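Local coordinates for protein Asp/Glu-specific dipeptidyl-peptidase (Flavobacterium psychrophilum, PDB 5JXF) that removes dipeptides from the N-terminus of oligopeptides as a family S46 serine peptidase, with strict specificity for Asp or Glu at the P1 position, at residues N306-I310 with W348-S352; V298-V302 with L355-I361; P268-V274 with K724-K730. One frame throughout, in Å; residues are numbered along the deposited sequence.

Interaction 1: residues N306-I310 with W348-S352; sequences NPAKI and WIGES
The side-chain amide of Asn306 reaches across to the facing helix and makes two nearly straight hydrogen bonds from ND2, one to Ser352 OG at 2.8 Å and a longer one to Glu351 OE1 at 3.2 Å. Both acceptors lie close to the amide plane, and the carboxylate is turned nearly coplanar with it, receiving the N-H on its anti lone pair. With two in-plane partners, the rotation of the amide is well fixed. Ser352 OG in turn donates to Trp348 O one turn back, so that carbonyl takes both OG and the helical Ser352 N, from opposite faces of its plane.

Beyond the amide, Lys309 lies across one face of the Trp348 indole. A bend at chi3 (-68°) brings CE over the six-membered ring, 3.9 Å from its centroid, as a CH-pi contact; NZ follows toward the rim in a cation-pi contact. Asn306 OD1 sits over the same face, nearer the five-membered ring. Further along, Ile310 packs CG1 against Trp348 CB at 3.7 Å and CG2 against CG1 of Ile349. Glu410 of helix 386-415 touches both Lys309 and Trp348. The whole is an antiparallel helix pair within the helical part of this S46 peptidase, with the Glu351 side chain about 6 Å from that of Arg680, probably the P1 specificity residue.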
loop_
_atom_site.group_PDB
_atom_site.type_symbol
_atom_site.label_atom_id
_atom_site.label_comp_id
_atom_site.label_asym_id
_atom_site.label_seq_id
_atom_site.Cartn_x
_atom_site.Cartn_y
_atom_site.Cartn_z
ATOM N N ASN A 306 -18.920 3.687 -15.659
ATOM C CA ASN A 306 -18.237 3.482 -14.384
ATOM C C ASN A 306 -17.970 4.769 -13.583
ATOM O O ASN A 306 -18.256 4.807 -12.383
ATOM C CB ASN A 306 -16.916 2.732 -14.593
ATOM C CG ASN A 306 -17.087 1.226 -14.530
ATOM O OD1 ASN A 306 -18.207 0.717 -14.593
ATOM N ND2 ASN A 306 -15.977 0.505 -14.391
ATOM N N PRO A 307 -17.422 5.817 -14.230
ATOM C CA PRO A 307 -17.150 7.022 -13.431
ATOM C C PRO A 307 -18.413 7.601 -12.788
ATOM O O PRO A 307 -18.375 8.014 -11.627
ATOM C CB PRO A 307 -16.576 8.010 -14.459
ATOM C CG PRO A 307 -16.086 7.174 -15.577
ATOM C CD PRO A 307 -16.982 5.976 -15.628
ATOM N N ALA A 308 -19.510 7.627 -13.542
ATOM C CA ALA A 308 -20.790 8.090 -13.011
ATOM C C ALA A 308 -21.195 7.317 -11.749
ATOM O O ALA A 308 -21.358 7.907 -10.676
ATOM C CB ALA A 308 -21.882 7.976 -14.081
ATOM N N LYS A 309 -21.337 5.998 -11.887
ATOM C CA LYS A 309 -21.758 5.122 -10.791
ATOM C C LYS A 309 -20.784 5.137 -9.608
ATOM O O LYS A 309 -21.199 5.051 -8.452
ATOM C CB LYS A 309 -21.928 3.691 -11.304
ATOM C CG LYS A 309 -23.104 3.514 -12.251
ATOM C CD LYS A 309 -23.410 2.045 -12.477
ATOM C CE LYS A 309 -22.301 1.369 -13.265
ATOM N NZ LYS A 309 -22.643 -0.050 -13.597
ATOM N N ILE A 310 -19.495 5.238 -9.900
ATOM C CA ILE A 310 -18.493 5.370 -8.853
ATOM C C ILE A 310 -18.719 6.636 -8.008
ATOM O O ILE A 310 -18.811 6.569 -6.774
ATOM C CB ILE A 310 -17.077 5.384 -9.457
ATOM C CG1 ILE A 310 -16.708 3.967 -9.909
ATOM C CG2 ILE A 310 -16.067 5.909 -8.445
ATOM C CD1 ILE A 310 -15.532 3.915 -10.862
ATOM N N TRP A 348 -15.513 -1.353 -9.296
ATOM C CA TRP A 348 -15.550 -0.548 -10.504
ATOM C C TRP A 348 -14.303 0.341 -10.599
ATOM O O TRP A 348 -13.786 0.583 -11.692
ATOM C CB TRP A 348 -16.838 0.275 -10.544
ATOM C CG TRP A 348 -18.072 -0.603 -10.800
ATOM C CD1 TRP A 348 -18.096 -1.802 -11.444
ATOM C CD2 TRP A 348 -19.425 -0.334 -10.406
ATOM N NE1 TRP A 348 -19.378 -2.298 -11.477
ATOM C CE2 TRP A 348 -20.212 -1.414 -10.850
ATOM C CE3 TRP A 348 -20.044 0.715 -9.719
ATOM C CZ2 TRP A 348 -21.585 -1.476 -10.632
ATOM C CZ3 TRP A 348 -21.406 0.651 -9.507
ATOM C CH2 TRP A 348 -22.161 -0.433 -9.964
ATOM N N ILE A 349 -13.813 0.802 -9.454
ATOM C CA ILE A 349 -12.553 1.550 -9.421
ATOM C C ILE A 349 -11.438 0.673 -10.004
ATOM O O ILE A 349 -10.797 1.053 -10.988
ATOM C CB ILE A 349 -12.233 2.020 -7.989
ATOM C CG1 ILE A 349 -13.251 3.088 -7.575
ATOM C CG2 ILE A 349 -10.776 2.521 -7.851
ATOM C CD1 ILE A 349 -13.222 3.455 -6.112
ATOM N N GLY A 350 -11.276 -0.531 -9.449
ATOM C CA GLY A 350 -10.287 -1.479 -9.936
ATOM C C GLY A 350 -10.458 -1.884 -11.384
ATOM O O GLY A 350 -9.487 -2.018 -12.124
ATOM N N GLU A 351 -11.708 -2.089 -11.787
ATOM C CA GLU A 351 -11.996 -2.523 -13.136
ATOM C C GLU A 351 -11.596 -1.450 -14.147
ATOM O O GLU A 351 -10.930 -1.742 -15.140
ATOM C CB GLU A 351 -13.479 -2.867 -13.271
ATOM C CG GLU A 351 -13.889 -3.217 -14.676
ATOM C CD GLU A 351 -15.373 -3.593 -14.780
ATOM O OE1 GLU A 351 -16.243 -2.689 -14.666
ATOM O OE2 GLU A 351 -15.655 -4.805 -14.939
ATOM N N SER A 352 -12.004 -0.211 -13.891
ATOM C CA SER A 352 -11.611 0.899 -14.751
ATOM C C SER A 352 -10.089 1.081 -14.729
ATOM O O SER A 352 -9.479 1.379 -15.761
ATOM C CB SER A 352 -12.312 2.196 -14.326
ATOM O OG SER A 352 -13.718 2.090 -14.485
#

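Interaction 2: residues V298-V302 with L355-I361; sequences VAQIV and LKKSNAI
Val302 packs on Leu355 and Val298 on Ile361, where helix 328-357 gives way to helix 360-375 alongside helix 295-325. The break is a Schellman motif: Asn359 has positive phi, and backbone bonds from Asn359 N to Lys356 O and from Ala360 N to Leu355 O close the last turn. Asn359 is also the N-cap of the next helix, its OD1 accepting from Gly362 N, so one residue ends one helix and starts another. The contact itself is entirely apolar.

Its tight part is built from branched side chains. Val302 straddles the end of helix 328-357: CG2 packs on Leu355, 3.7 Å from CD1, while CG1 faces the aliphatic chain of Lys356. Val302 has CG1 anti to its N (chi1 166°), which puts the two methyls on these different neighbours. A turn earlier, Val298 and Ile361 lie alongside one another, pointing opposite ways, with Val298 CG1 3.7 Å from Ile361 CG1. The end of Ile361 carries on to Ala299, where Ile361 CD1 lies 3.8 Å from Ala299 CA. Met686 and Ile689 of a loop also touch Leu355.

Other parts are looser. Ile301 CG2 only grazes Leu355 CD1 at 4.4 Å, and Ala360 CB stands 4.2 Å from Val298 CG1. The solvent side belongs to Lys356, an exposed residue whose extended chain runs obliquely past Val302 and covers it with methylenes, Lys356 CG lying 3.8 Å from Val302 CG1.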
loop_
_atom_site.group_PDB
_atom_site.type_symbol
_atom_site.label_atom_id
_atom_site.label_comp_id
_atom_site.label_asym_id
_atom_site.label_seq_id
_atom_site.Cartn_x
_atom_site.Cartn_y
_atom_site.Cartn_z
ATOM N N VAL A 298 -16.149 -1.430 -24.132
ATOM C CA VAL A 298 -15.131 -1.194 -23.126
ATOM C C VAL A 298 -14.957 0.314 -22.893
ATOM O O VAL A 298 -14.879 0.763 -21.747
ATOM C CB VAL A 298 -13.786 -1.840 -23.540
ATOM C CG1 VAL A 298 -12.774 -1.778 -22.407
ATOM C CG2 VAL A 298 -14.011 -3.286 -23.964
ATOM N N ALA A 299 -14.933 1.091 -23.974
ATOM C CA ALA A 299 -14.744 2.536 -23.861
ATOM C C ALA A 299 -15.889 3.185 -23.094
ATOM O O ALA A 299 -15.667 4.096 -22.305
ATOM C CB ALA A 299 -14.591 3.178 -25.241
ATOM N N GLN A 300 -17.109 2.703 -23.306
ATOM C CA GLN A 300 -18.262 3.247 -22.595
ATOM C C GLN A 300 -18.181 2.936 -21.102
ATOM O O GLN A 300 -18.567 3.747 -20.255
ATOM C CB GLN A 300 -19.565 2.694 -23.175
ATOM C CG GLN A 300 -20.813 3.294 -22.542
ATOM C CD GLN A 300 -22.088 2.571 -22.944
ATOM O OE1 GLN A 300 -22.064 1.397 -23.296
ATOM N NE2 GLN A 300 -23.207 3.287 -22.917
ATOM N N ILE A 301 -17.691 1.746 -20.784
ATOM C CA ILE A 301 -17.540 1.344 -19.401
ATOM C C ILE A 301 -16.542 2.268 -18.736
ATOM O O ILE A 301 -16.822 2.923 -17.729
ATOM C CB ILE A 301 -17.052 -0.118 -19.273
ATOM C CG1 ILE A 301 -18.090 -1.090 -19.834
ATOM C CG2 ILE A 301 -16.703 -0.436 -17.825
ATOM C CD1 ILE A 301 -17.549 -2.497 -20.066
ATOM N N VAL A 302 -15.362 2.313 -19.325
ATOM C CA VAL A 302 -14.256 3.047 -18.749
ATOM C C VAL A 302 -14.525 4.554 -18.722
ATOM O O VAL A 302 -14.331 5.208 -17.693
ATOM C CB VAL A 302 -12.973 2.755 -19.532
ATOM C CG1 VAL A 302 -11.902 3.753 -19.187
ATOM C CG2 VAL A 302 -12.506 1.340 -19.248
ATOM N N LEU A 355 -8.421 -1.909 -16.807
ATOM C CA LEU A 355 -8.727 -1.809 -18.234
ATOM C C LEU A 355 -7.888 -0.722 -18.912
ATOM O O LEU A 355 -7.428 -0.890 -20.043
ATOM C CB LEU A 355 -10.220 -1.522 -18.452
ATOM C CG LEU A 355 -11.182 -2.658 -18.081
ATOM C CD1 LEU A 355 -12.620 -2.181 -18.095
ATOM C CD2 LEU A 355 -10.985 -3.821 -19.016
ATOM N N LYS A 356 -7.707 0.396 -18.224
ATOM C CA LYS A 356 -6.866 1.463 -18.743
ATOM C C LYS A 356 -5.419 1.001 -18.765
ATOM O O LYS A 356 -4.788 0.965 -19.815
ATOM C CB LYS A 356 -7.007 2.723 -17.897
ATOM C CG LYS A 356 -8.331 3.450 -18.056
ATOM C CD LYS A 356 -8.534 4.360 -16.866
ATOM C CE LYS A 356 -9.747 5.245 -17.016
ATOM N NZ LYS A 356 -9.848 6.212 -15.886
ATOM N N LYS A 357 -4.922 0.618 -17.593
ATOM C CA LYS A 357 -3.532 0.201 -17.406
ATOM C C LYS A 357 -3.081 -0.848 -18.421
ATOM O O LYS A 357 -1.943 -0.816 -18.890
ATOM C CB LYS A 357 -3.336 -0.334 -15.981
ATOM C CG LYS A 357 -1.940 -0.849 -15.693
ATOM C CD LYS A 357 -1.752 -1.185 -14.220
ATOM C CE LYS A 357 -0.283 -1.448 -13.904
ATOM N NZ LYS A 357 0.307 -2.461 -14.826
ATOM N N SER A 358 -3.984 -1.761 -18.772
ATOM C CA SER A 358 -3.658 -2.866 -19.671
ATOM C C SER A 358 -3.999 -2.523 -21.113
ATOM O O SER A 358 -3.720 -3.307 -22.025
ATOM C CB SER A 358 -4.404 -4.138 -19.255
ATOM O OG SER A 358 -5.805 -3.929 -19.285
ATOM N N ASN A 359 -4.600 -1.348 -21.294
ATOM C CA ASN A 359 -5.099 -0.867 -22.586
ATOM C C ASN A 359 -5.986 -1.918 -23.261
ATOM O O ASN A 359 -5.706 -2.382 -24.366
ATOM C CB ASN A 359 -3.927 -0.457 -23.493
ATOM C CG ASN A 359 -4.375 -0.042 -24.886
ATOM O OD1 ASN A 359 -5.429 0.579 -25.050
ATOM N ND2 ASN A 359 -3.576 -0.381 -25.894
ATOM N N ALA A 360 -7.055 -2.310 -22.579
ATOM C CA ALA A 360 -7.946 -3.321 -23.123
ATOM C C ALA A 360 -8.562 -2.805 -24.412
ATOM O O ALA A 360 -8.743 -3.553 -25.371
ATOM C CB ALA A 360 -9.019 -3.694 -22.118
ATOM N N ILE A 361 -8.836 -1.502 -24.436
ATOM C CA ILE A 361 -9.482 -0.873 -25.577
ATOM C C ILE A 361 -8.647 -1.025 -26.848
ATOM O O ILE A 361 -9.172 -1.326 -27.919
ATOM C CB ILE A 361 -9.749 0.616 -25.308
ATOM C CG1 ILE A 361 -10.670 0.784 -24.099
ATOM C CG2 ILE A 361 -10.360 1.295 -26.531
ATOM C CD1 ILE A 361 -10.975 2.256 -23.786
#

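Interaction 3: residues P268-V274 with K724-K730; sequences PVSLDGV and KLVHPKK
The His727 imidazole meets Asp272 at its edge: ND1 donates to OD1 at 2.8 Å with the oxygen close to the ring plane, and the carboxylate is turned 42° from the ring. The proton arrives on the syn side of OD1, somewhat out of the carboxylate plane. Leu271 CD1 approaches the same ring obliquely, 3.8 Å from CE1. The other carboxylate oxygen, Asp272 OD2, takes the backbone N-H of Lys729 on its anti lone pair at 2.7 Å. One acid thus grips both the His727 side chain and the backbone of the type I turn from His727 to Lys730; chi1 of -74° sets its CG anti to its own carbonyl carbon, over that turn.

Ser270 OG accepts from Asp272 N, an ST turn at the end of the strand, and it also rests against CG and CD of Pro728. Lys729 runs extended past Asp272, and a water accepts from its NZ and donates to Asp272 O; the main charge partner of NZ is Asp278, in a salt bridge.

Upstream, 268-271 and 724-726 run side by side in the same direction. Val269 N donates to Lys724 O, Val726 N to Val269 O, and Leu271 N to Val726 O, each at 3.0 Å. Ser270 and Val726 point to one face, where the Val726 methyls also meet Pro268 CB, while Val269 and Leu725 share the other, where Leu707 of helix 703-713 packs on both. Leu271 CD1 extends this apolar patch to Leu725 CB at 3.9 Å. This is a short parallel strand pair, its 269-270 strand flanked by backbone bonds from Pro268 and Ser270 to Leu673, and it pins the C-terminal tail to the segment leading into strand 279-284, away from the annotated sites.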
loop_
_atom_site.group_PDB
_atom_site.type_symbol
_atom_site.label_atom_id
_atom_site.label_comp_id
_atom_site.label_asym_id
_atom_site.label_seq_id
_atom_site.Cartn_x
_atom_site.Cartn_y
_atom_site.Cartn_z
ATOM N N PRO A 268 -15.013 -34.425 1.185
ATOM C CA PRO A 268 -14.110 -34.575 2.327
ATOM C C PRO A 268 -13.229 -33.313 2.385
ATOM O O PRO A 268 -13.036 -32.684 1.340
ATOM C CB PRO A 268 -13.289 -35.817 1.981
ATOM C CG PRO A 268 -13.973 -36.453 0.799
ATOM C CD PRO A 268 -14.662 -35.329 0.084
ATOM N N VAL A 269 -12.753 -32.958 3.577
ATOM C CA VAL A 269 -11.950 -31.771 3.796
ATOM C C VAL A 269 -10.512 -32.165 4.099
ATOM O O VAL A 269 -10.254 -32.896 5.050
ATOM C CB VAL A 269 -12.492 -30.920 4.968
ATOM C CG1 VAL A 269 -11.598 -29.723 5.189
ATOM C CG2 VAL A 269 -13.929 -30.484 4.697
ATOM N N SER A 270 -9.584 -31.681 3.283
ATOM C CA SER A 270 -8.164 -31.977 3.461
ATOM C C SER A 270 -7.513 -31.240 4.646
ATOM O O SER A 270 -7.861 -30.099 4.929
ATOM C CB SER A 270 -7.405 -31.629 2.186
ATOM O OG SER A 270 -6.011 -31.746 2.400
ATOM N N LEU A 271 -6.579 -31.902 5.334
ATOM C CA LEU A 271 -5.792 -31.270 6.412
ATOM C C LEU A 271 -4.322 -31.145 6.038
ATOM O O LEU A 271 -3.513 -30.771 6.867
ATOM C CB LEU A 271 -5.888 -32.068 7.718
ATOM C CG LEU A 271 -7.153 -32.079 8.568
ATOM C CD1 LEU A 271 -7.119 -33.246 9.550
ATOM C CD2 LEU A 271 -7.307 -30.787 9.304
ATOM N N ASP A 272 -3.987 -31.478 4.794
ATOM C CA ASP A 272 -2.609 -31.528 4.331
ATOM C C ASP A 272 -2.233 -30.262 3.586
ATOM O O ASP A 272 -1.147 -30.180 3.023
ATOM C CB ASP A 272 -2.378 -32.741 3.421
ATOM C CG ASP A 272 -2.335 -34.056 4.195
ATOM O OD1 ASP A 272 -2.580 -34.036 5.428
ATOM O OD2 ASP A 272 -2.064 -35.108 3.565
ATOM N N GLY A 273 -3.159 -29.306 3.552
ATOM C CA GLY A 273 -2.907 -27.990 2.993
ATOM C C GLY A 273 -2.569 -27.870 1.519
ATOM O O GLY A 273 -2.707 -28.822 0.743
ATOM N N VAL A 274 -2.126 -26.671 1.141
ATOM C CA VAL A 274 -1.795 -26.354 -0.242
ATOM C C VAL A 274 -0.377 -25.823 -0.383
ATOM O O VAL A 274 0.077 -25.024 0.436
ATOM C CB VAL A 274 -2.739 -25.298 -0.824
ATOM C CG1 VAL A 274 -4.188 -25.872 -0.996
ATOM C CG2 VAL A 274 -2.765 -24.086 0.080
ATOM N N LYS A 724 -15.646 -35.447 6.984
ATOM C CA LYS A 724 -14.637 -36.463 6.768
ATOM C C LYS A 724 -13.290 -35.773 6.501
ATOM O O LYS A 724 -13.040 -35.286 5.408
ATOM C CB LYS A 724 -15.027 -37.378 5.613
ATOM C CG LYS A 724 -13.945 -38.390 5.250
ATOM C CD LYS A 724 -14.427 -39.303 4.139
ATOM C CE LYS A 724 -13.440 -40.418 3.850
ATOM N NZ LYS A 724 -13.986 -41.334 2.813
ATOM N N LEU A 725 -12.444 -35.719 7.527
ATOM C CA LEU A 725 -11.123 -35.105 7.432
ATOM C C LEU A 725 -10.153 -36.091 6.812
ATOM O O LEU A 725 -10.081 -37.230 7.248
ATOM C CB LEU A 725 -10.652 -34.674 8.819
ATOM C CG LEU A 725 -11.635 -33.749 9.542
ATOM C CD1 LEU A 725 -11.062 -33.305 10.871
ATOM C CD2 LEU A 725 -11.980 -32.530 8.673
ATOM N N VAL A 726 -9.439 -35.685 5.772
ATOM C CA VAL A 726 -8.550 -36.620 5.073
ATOM C C VAL A 726 -7.132 -36.066 4.884
ATOM O O VAL A 726 -6.906 -34.858 4.997
ATOM C CB VAL A 726 -9.105 -37.002 3.693
ATOM C CG1 VAL A 726 -10.370 -37.853 3.847
ATOM C CG2 VAL A 726 -9.395 -35.753 2.851
ATOM N N HIS A 727 -6.198 -36.963 4.571
ATOM C CA HIS A 727 -4.785 -36.621 4.371
ATOM C C HIS A 727 -4.242 -37.076 3.016
ATOM O O HIS A 727 -3.462 -38.021 2.952
ATOM C CB HIS A 727 -3.929 -37.255 5.461
ATOM C CG HIS A 727 -4.268 -36.803 6.844
ATOM N ND1 HIS A 727 -3.723 -35.672 7.411
ATOM C CD2 HIS A 727 -5.062 -37.355 7.792
ATOM C CE1 HIS A 727 -4.183 -35.532 8.640
ATOM N NE2 HIS A 727 -4.998 -36.540 8.897
ATOM N N PRO A 728 -4.625 -36.389 1.934
ATOM C CA PRO A 728 -4.242 -36.773 0.569
ATOM C C PRO A 728 -2.755 -36.665 0.247
ATOM O O PRO A 728 -2.322 -37.218 -0.758
ATOM C CB PRO A 728 -5.026 -35.784 -0.301
ATOM C CG PRO A 728 -5.230 -34.619 0.565
ATOM C CD PRO A 728 -5.441 -35.165 1.942
ATOM N N LYS A 729 -1.981 -35.946 1.046
ATOM C CA LYS A 729 -0.573 -35.774 0.702
ATOM C C LYS A 729 0.286 -36.800 1.439
ATOM O O LYS A 729 1.502 -36.840 1.282
ATOM C CB LYS A 729 -0.124 -34.338 0.995
ATOM C CG LYS A 729 -0.810 -33.305 0.095
ATOM C CD LYS A 729 -0.123 -31.950 0.133
ATOM C CE LYS A 729 -0.576 -31.042 -0.997
ATOM N NZ LYS A 729 0.218 -29.737 -1.054
ATOM N N LYS A 730 -0.369 -37.654 2.217
ATOM C CA LYS A 730 0.326 -38.677 2.982
ATOM C C LYS A 730 0.424 -39.987 2.212
ATOM O O LYS A 730 1.432 -40.242 1.554
ATOM C CB LYS A 730 -0.373 -38.902 4.322
ATOM C CG LYS A 730 -0.008 -37.877 5.403
ATOM C CD LYS A 730 -0.325 -38.423 6.803
ATOM C CE LYS A 730 0.012 -39.923 6.945
ATOM N NZ LYS A 730 1.408 -40.276 6.521
HETATM O O HOH W 1 0.659 -28.939 1.697
#

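Interactions 1 and 2 share helices 295-325 and 328-357, with interaction 2 also taking in the start of helix 360-375. Their centres lie about 11 Å apart, and within helix 295-325 a probable backbone bond, Asn306 N to Ile301 O, links them. All three contacts are partly buried, yet interaction 1 joins its helices through an amide and a lysine-indole contact, whereas interaction 2, at the helix break, is purely aliphatic. Interaction 3 lies farthest from the chain centre, about 26 Å from either at the nearest atoms. It relies on strand pairing and a carboxylate-held turn to secure the C-terminal tail, closing a sequence loop that encloses the other two.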